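Local coordinates for protein anaphase-promoting complex subunit CUT9 (Schizosaccharomyces pombe, PDB 2XPI) that serves as a TPR-repeat subunit of the anaphase-promoting complex, a ubiquitin ligase controlling mitotic progression, forming homodimers and binding hcn1, at residues E266-K278 against Y294-L307. Residues are numbered along the deposited sequence; the frame is centred on the assembly and turned at random.
Sequences EDAAFLRSLYMLK and YLSSINGLEKSSDL
L295 pushes its isobutyl end against F270 and L274 on helix 268-276, its CD1 lying 3.9 Å from F270 CD1 and its CD2 3.9 Å from L274 CD1. This is packing within a TPR superhelix: the first helix of TPR 6 meets the end of the repeat's second helix and, past a loop, the start of TPR 7. L301, from that loop, sets CD1 at the edge of the F270 ring, 3.8 Å from CE1. Three residues after L274, L277 reaches L307, its CD1 3.9 Å from L307 CD2. Y294, with CG anti to the backbone N (chi1 -179°), runs alongside helix 268-276 toward its N-terminal end and turns the CE2 edge of its ring to F270 CA at 3.7 Å. S273 OG bonds back to A269 O, which also takes the S273 amide from the opposite face of its carbonyl plane. TPR 1-7 mediate homodimerization, and the second subunit comes close here: its R83 makes a salt bridge with D267 and a cation-pi contact with F270, while its K109 pairs with D306 OD2. The other oxygen, D306 OD1, receives K278 NZ at 2.8 Å in a salt bridge, the ammonium sitting 63° out of the carboxylate plane.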
loop_
_atom_site.group_PDB
_atom_site.type_symbol
_atom_site.label_atom_id
_atom_site.label_comp_id
_atom_site.label_asym_id
_atom_site.label_seq_id
_atom_site.Cartn_x
_atom_site.Cartn_y
_atom_site.Cartn_z
ATOM N N GLU A 266 37.415 -9.274 -7.522
ATOM C CA GLU A 266 37.855 -9.556 -8.886
ATOM C C GLU A 266 37.047 -8.833 -9.984
ATOM O O GLU A 266 37.515 -8.672 -11.109
ATOM C CB GLU A 266 37.893 -11.073 -9.128
ATOM C CG GLU A 266 37.056 -11.528 -10.304
ATOM C CD GLU A 266 37.059 -13.043 -10.514
ATOM O OE1 GLU A 266 37.800 -13.761 -9.802
ATOM O OE2 GLU A 266 36.309 -13.519 -11.403
ATOM N N ASP A 267 35.841 -8.391 -9.661
ATOM C CA ASP A 267 35.001 -7.701 -10.640
ATOM C C ASP A 267 34.708 -6.265 -10.169
ATOM O O ASP A 267 33.649 -5.704 -10.446
ATOM C CB ASP A 267 33.696 -8.484 -10.851
ATOM C CG ASP A 267 32.931 -8.035 -12.079
ATOM O OD1 ASP A 267 31.688 -7.933 -11.985
ATOM O OD2 ASP A 267 33.569 -7.776 -13.127
ATOM N N ALA A 268 35.657 -5.679 -9.449
ATOM C CA ALA A 268 35.446 -4.378 -8.821
ATOM C C ALA A 268 35.150 -3.304 -9.843
ATOM O O ALA A 268 34.358 -2.410 -9.573
ATOM C CB ALA A 268 36.649 -3.982 -7.983
ATOM N N ALA A 269 35.770 -3.399 -11.017
ATOM C CA ALA A 269 35.662 -2.342 -12.009
ATOM C C ALA A 269 34.279 -2.247 -12.605
ATOM O O ALA A 269 33.870 -1.184 -13.051
ATOM C CB ALA A 269 36.694 -2.503 -13.111
ATOM N N PHE A 270 33.565 -3.357 -12.629
ATOM C CA PHE A 270 32.223 -3.380 -13.179
ATOM C C PHE A 270 31.288 -2.531 -12.332
ATOM O O PHE A 270 30.599 -1.649 -12.845
ATOM C CB PHE A 270 31.729 -4.821 -13.250
ATOM C CG PHE A 270 30.280 -4.961 -13.618
ATOM C CD1 PHE A 270 29.869 -4.852 -14.937
ATOM C CD2 PHE A 270 29.337 -5.259 -12.651
ATOM C CE1 PHE A 270 28.536 -5.004 -15.280
ATOM C CE2 PHE A 270 28.018 -5.415 -12.985
ATOM C CZ PHE A 270 27.617 -5.290 -14.305
ATOM N N LEU A 271 31.265 -2.774 -11.031
ATOM C CA LEU A 271 30.377 -2.011 -10.173
ATOM C C LEU A 271 30.813 -0.546 -10.115
ATOM O O LEU A 271 29.991 0.348 -10.241
ATOM C CB LEU A 271 30.309 -2.616 -8.771
ATOM C CG LEU A 271 29.481 -1.847 -7.742
ATOM C CD1 LEU A 271 28.001 -1.721 -8.164
ATOM C CD2 LEU A 271 29.623 -2.474 -6.362
ATOM N N ARG A 272 32.104 -0.298 -9.943
ATOM C CA ARG A 272 32.601 1.073 -9.918
ATOM C C ARG A 272 32.211 1.862 -11.168
ATOM O O ARG A 272 31.828 3.021 -11.057
ATOM C CB ARG A 272 34.115 1.115 -9.720
ATOM C CG ARG A 272 34.698 2.501 -9.806
ATOM C CD ARG A 272 36.058 2.567 -9.152
ATOM N NE ARG A 272 36.815 1.342 -9.379
ATOM C CZ ARG A 272 37.422 1.057 -10.526
ATOM N NH1 ARG A 272 37.354 1.933 -11.532
ATOM N NH2 ARG A 272 38.088 -0.089 -10.668
ATOM N N SER A 273 32.298 1.239 -12.346
ATOM C CA SER A 273 31.892 1.904 -13.593
ATOM C C SER A 273 30.393 2.209 -13.594
ATOM O O SER A 273 29.962 3.252 -14.076
ATOM C CB SER A 273 32.246 1.067 -14.837
ATOM O OG SER A 273 33.616 0.675 -14.884
ATOM N N LEU A 274 29.588 1.289 -13.073
ATOM C CA LEU A 274 28.154 1.535 -12.945
ATOM C C LEU A 274 27.893 2.780 -12.121
ATOM O O LEU A 274 27.062 3.603 -12.487
ATOM C CB LEU A 274 27.454 0.344 -12.282
ATOM C CG LEU A 274 26.617 -0.634 -13.109
ATOM C CD1 LEU A 274 27.136 -0.799 -14.512
ATOM C CD2 LEU A 274 26.554 -1.970 -12.396
ATOM N N TYR A 275 28.595 2.918 -10.999
ATOM C CA TYR A 275 28.392 4.069 -10.116
ATOM C C TYR A 275 28.815 5.380 -10.781
ATOM O O TYR A 275 28.097 6.370 -10.744
ATOM C CB TYR A 275 29.118 3.855 -8.779
ATOM C CG TYR A 275 28.361 2.926 -7.856
ATOM C CD1 TYR A 275 28.815 2.648 -6.575
ATOM C CD2 TYR A 275 27.178 2.335 -8.276
ATOM C CE1 TYR A 275 28.103 1.819 -5.737
ATOM C CE2 TYR A 275 26.476 1.500 -7.459
ATOM C CZ TYR A 275 26.938 1.242 -6.188
ATOM O OH TYR A 275 26.202 0.398 -5.387
ATOM N N MET A 276 29.979 5.374 -11.411
ATOM C CA MET A 276 30.457 6.544 -12.121
ATOM C C MET A 276 29.449 7.046 -13.164
ATOM O O MET A 276 29.383 8.239 -13.438
ATOM C CB MET A 276 31.844 6.276 -12.720
ATOM C CG MET A 276 32.942 6.177 -11.642
ATOM S SD MET A 276 34.567 5.650 -12.244
ATOM C CE MET A 276 34.161 5.656 -13.966
ATOM N N LEU A 277 28.645 6.151 -13.727
ATOM C CA LEU A 277 27.631 6.571 -14.695
ATOM C C LEU A 277 26.561 7.456 -14.066
ATOM O O LEU A 277 25.832 8.137 -14.784
ATOM C CB LEU A 277 26.934 5.373 -15.340
ATOM C CG LEU A 277 27.688 4.409 -16.245
ATOM C CD1 LEU A 277 26.662 3.605 -17.017
ATOM C CD2 LEU A 277 28.629 5.138 -17.203
ATOM N N LYS A 278 26.443 7.419 -12.739
ATOM C CA LYS A 278 25.439 8.219 -12.026
ATOM C C LYS A 278 25.900 9.656 -11.776
ATOM O O LYS A 278 25.121 10.497 -11.324
ATOM C CB LYS A 278 25.089 7.571 -10.685
ATOM C CG LYS A 278 24.356 6.248 -10.807
ATOM C CD LYS A 278 23.265 6.380 -11.855
ATOM C CE LYS A 278 22.294 5.207 -11.848
ATOM N NZ LYS A 278 21.100 5.544 -12.685
ATOM N N TYR A 294 34.384 0.332 -21.017
ATOM C CA TYR A 294 34.345 -0.962 -20.365
ATOM C C TYR A 294 32.933 -1.552 -20.390
ATOM O O TYR A 294 32.750 -2.709 -20.767
ATOM C CB TYR A 294 34.845 -0.838 -18.935
ATOM C CG TYR A 294 34.865 -2.133 -18.177
ATOM C CD1 TYR A 294 35.603 -3.220 -18.634
ATOM C CD2 TYR A 294 34.154 -2.275 -16.996
ATOM C CE1 TYR A 294 35.632 -4.418 -17.924
ATOM C CE2 TYR A 294 34.173 -3.453 -16.286
ATOM C CZ TYR A 294 34.911 -4.523 -16.751
ATOM O OH TYR A 294 34.924 -5.695 -16.031
ATOM N N LEU A 295 31.938 -0.759 -20.007
ATOM C CA LEU A 295 30.560 -1.252 -19.940
ATOM C C LEU A 295 29.918 -1.527 -21.308
ATOM O O LEU A 295 29.065 -2.412 -21.441
ATOM C CB LEU A 295 29.688 -0.297 -19.123
ATOM C CG LEU A 295 29.549 -0.543 -17.618
ATOM C CD1 LEU A 295 30.439 -1.670 -17.116
ATOM C CD2 LEU A 295 29.810 0.737 -16.871
ATOM N N SER A 296 30.324 -0.772 -22.323
ATOM C CA SER A 296 29.862 -1.028 -23.684
ATOM C C SER A 296 30.480 -2.298 -24.284
ATOM O O SER A 296 29.899 -2.914 -25.180
ATOM C CB SER A 296 30.111 0.184 -24.583
ATOM O OG SER A 296 29.080 1.150 -24.406
ATOM N N SER A 297 31.647 -2.693 -23.783
ATOM C CA SER A 297 32.257 -3.949 -24.204
ATOM C C SER A 297 31.586 -5.169 -23.546
ATOM O O SER A 297 31.793 -6.306 -23.976
ATOM C CB SER A 297 33.769 -3.951 -23.924
ATOM O OG SER A 297 34.053 -4.190 -22.557
ATOM N N ILE A 298 30.794 -4.929 -22.501
ATOM C CA ILE A 298 30.028 -5.992 -21.866
ATOM C C ILE A 298 28.791 -6.270 -22.710
ATOM O O ILE A 298 27.940 -5.398 -22.919
ATOM C CB ILE A 298 29.574 -5.626 -20.436
ATOM C CG1 ILE A 298 30.739 -5.102 -19.603
ATOM C CG2 ILE A 298 28.934 -6.826 -19.756
ATOM C CD1 ILE A 298 31.739 -6.145 -19.253
ATOM N N ASN A 299 28.686 -7.495 -23.198
ATOM C CA ASN A 299 27.557 -7.847 -24.029
ATOM C C ASN A 299 26.227 -7.687 -23.293
ATOM O O ASN A 299 25.996 -8.326 -22.260
ATOM C CB ASN A 299 27.703 -9.272 -24.552
ATOM C CG ASN A 299 26.479 -9.728 -25.299
ATOM O OD1 ASN A 299 26.029 -9.065 -26.243
ATOM N ND2 ASN A 299 25.907 -10.852 -24.866
ATOM N N GLY A 300 25.359 -6.828 -23.821
ATOM C CA GLY A 300 24.020 -6.693 -23.274
ATOM C C GLY A 300 23.730 -5.337 -22.666
ATOM O O GLY A 300 22.572 -4.916 -22.573
ATOM N N LEU A 301 24.780 -4.638 -22.255
ATOM C CA LEU A 301 24.594 -3.366 -21.572
ATOM C C LEU A 301 24.353 -2.204 -22.529
ATOM O O LEU A 301 23.816 -1.163 -22.128
ATOM C CB LEU A 301 25.768 -3.077 -20.634
ATOM C CG LEU A 301 25.748 -3.931 -19.371
ATOM C CD1 LEU A 301 26.851 -3.550 -18.410
ATOM C CD2 LEU A 301 24.416 -3.785 -18.705
ATOM N N GLU A 302 24.732 -2.371 -23.792
ATOM C CA GLU A 302 24.537 -1.307 -24.774
ATOM C C GLU A 302 23.071 -0.873 -24.834
ATOM O O GLU A 302 22.753 0.209 -25.304
ATOM C CB GLU A 302 25.032 -1.739 -26.156
ATOM C CG GLU A 302 24.188 -2.809 -26.821
ATOM C CD GLU A 302 24.333 -4.170 -26.163
ATOM O OE1 GLU A 302 25.407 -4.463 -25.587
ATOM O OE2 GLU A 302 23.368 -4.957 -26.231
ATOM N N LYS A 303 22.184 -1.725 -24.339
ATOM C CA LYS A 303 20.753 -1.454 -24.350
ATOM C C LYS A 303 20.269 -1.068 -22.959
ATOM O O LYS A 303 19.068 -1.026 -22.701
ATOM C CB LYS A 303 19.994 -2.694 -24.844
ATOM N N SER A 304 21.205 -0.799 -22.055
ATOM C CA SER A 304 20.850 -0.446 -20.682
ATOM C C SER A 304 20.432 1.023 -20.581
ATOM O O SER A 304 21.086 1.914 -21.126
ATOM C CB SER A 304 22.009 -0.747 -19.721
ATOM O OG SER A 304 21.701 -0.335 -18.397
ATOM N N SER A 305 19.327 1.266 -19.891
ATOM C CA SER A 305 18.829 2.618 -19.697
ATOM C C SER A 305 19.858 3.539 -18.998
ATOM O O SER A 305 20.067 4.680 -19.408
ATOM C CB SER A 305 17.515 2.566 -18.925
ATOM O OG SER A 305 17.368 3.712 -18.102
ATOM N N ASP A 306 20.503 3.032 -17.951
ATOM C CA ASP A 306 21.515 3.785 -17.210
ATOM C C ASP A 306 22.733 4.151 -18.070
ATOM O O ASP A 306 23.289 5.238 -17.936
ATOM C CB ASP A 306 21.949 3.016 -15.946
ATOM C CG ASP A 306 20.810 2.866 -14.921
ATOM O OD1 ASP A 306 20.109 3.862 -14.632
ATOM O OD2 ASP A 306 20.613 1.747 -14.397
ATOM N N LEU A 307 23.142 3.253 -18.959
ATOM C CA LEU A 307 24.291 3.510 -19.825
ATOM C C LEU A 307 23.946 4.526 -20.921
ATOM O O LEU A 307 24.748 5.387 -21.267
ATOM C CB LEU A 307 24.786 2.195 -20.439
ATOM C CG LEU A 307 26.124 2.099 -21.197
ATOM C CD1 LEU A 307 25.918 2.026 -22.702
ATOM C CD2 LEU A 307 27.052 3.236 -20.839
#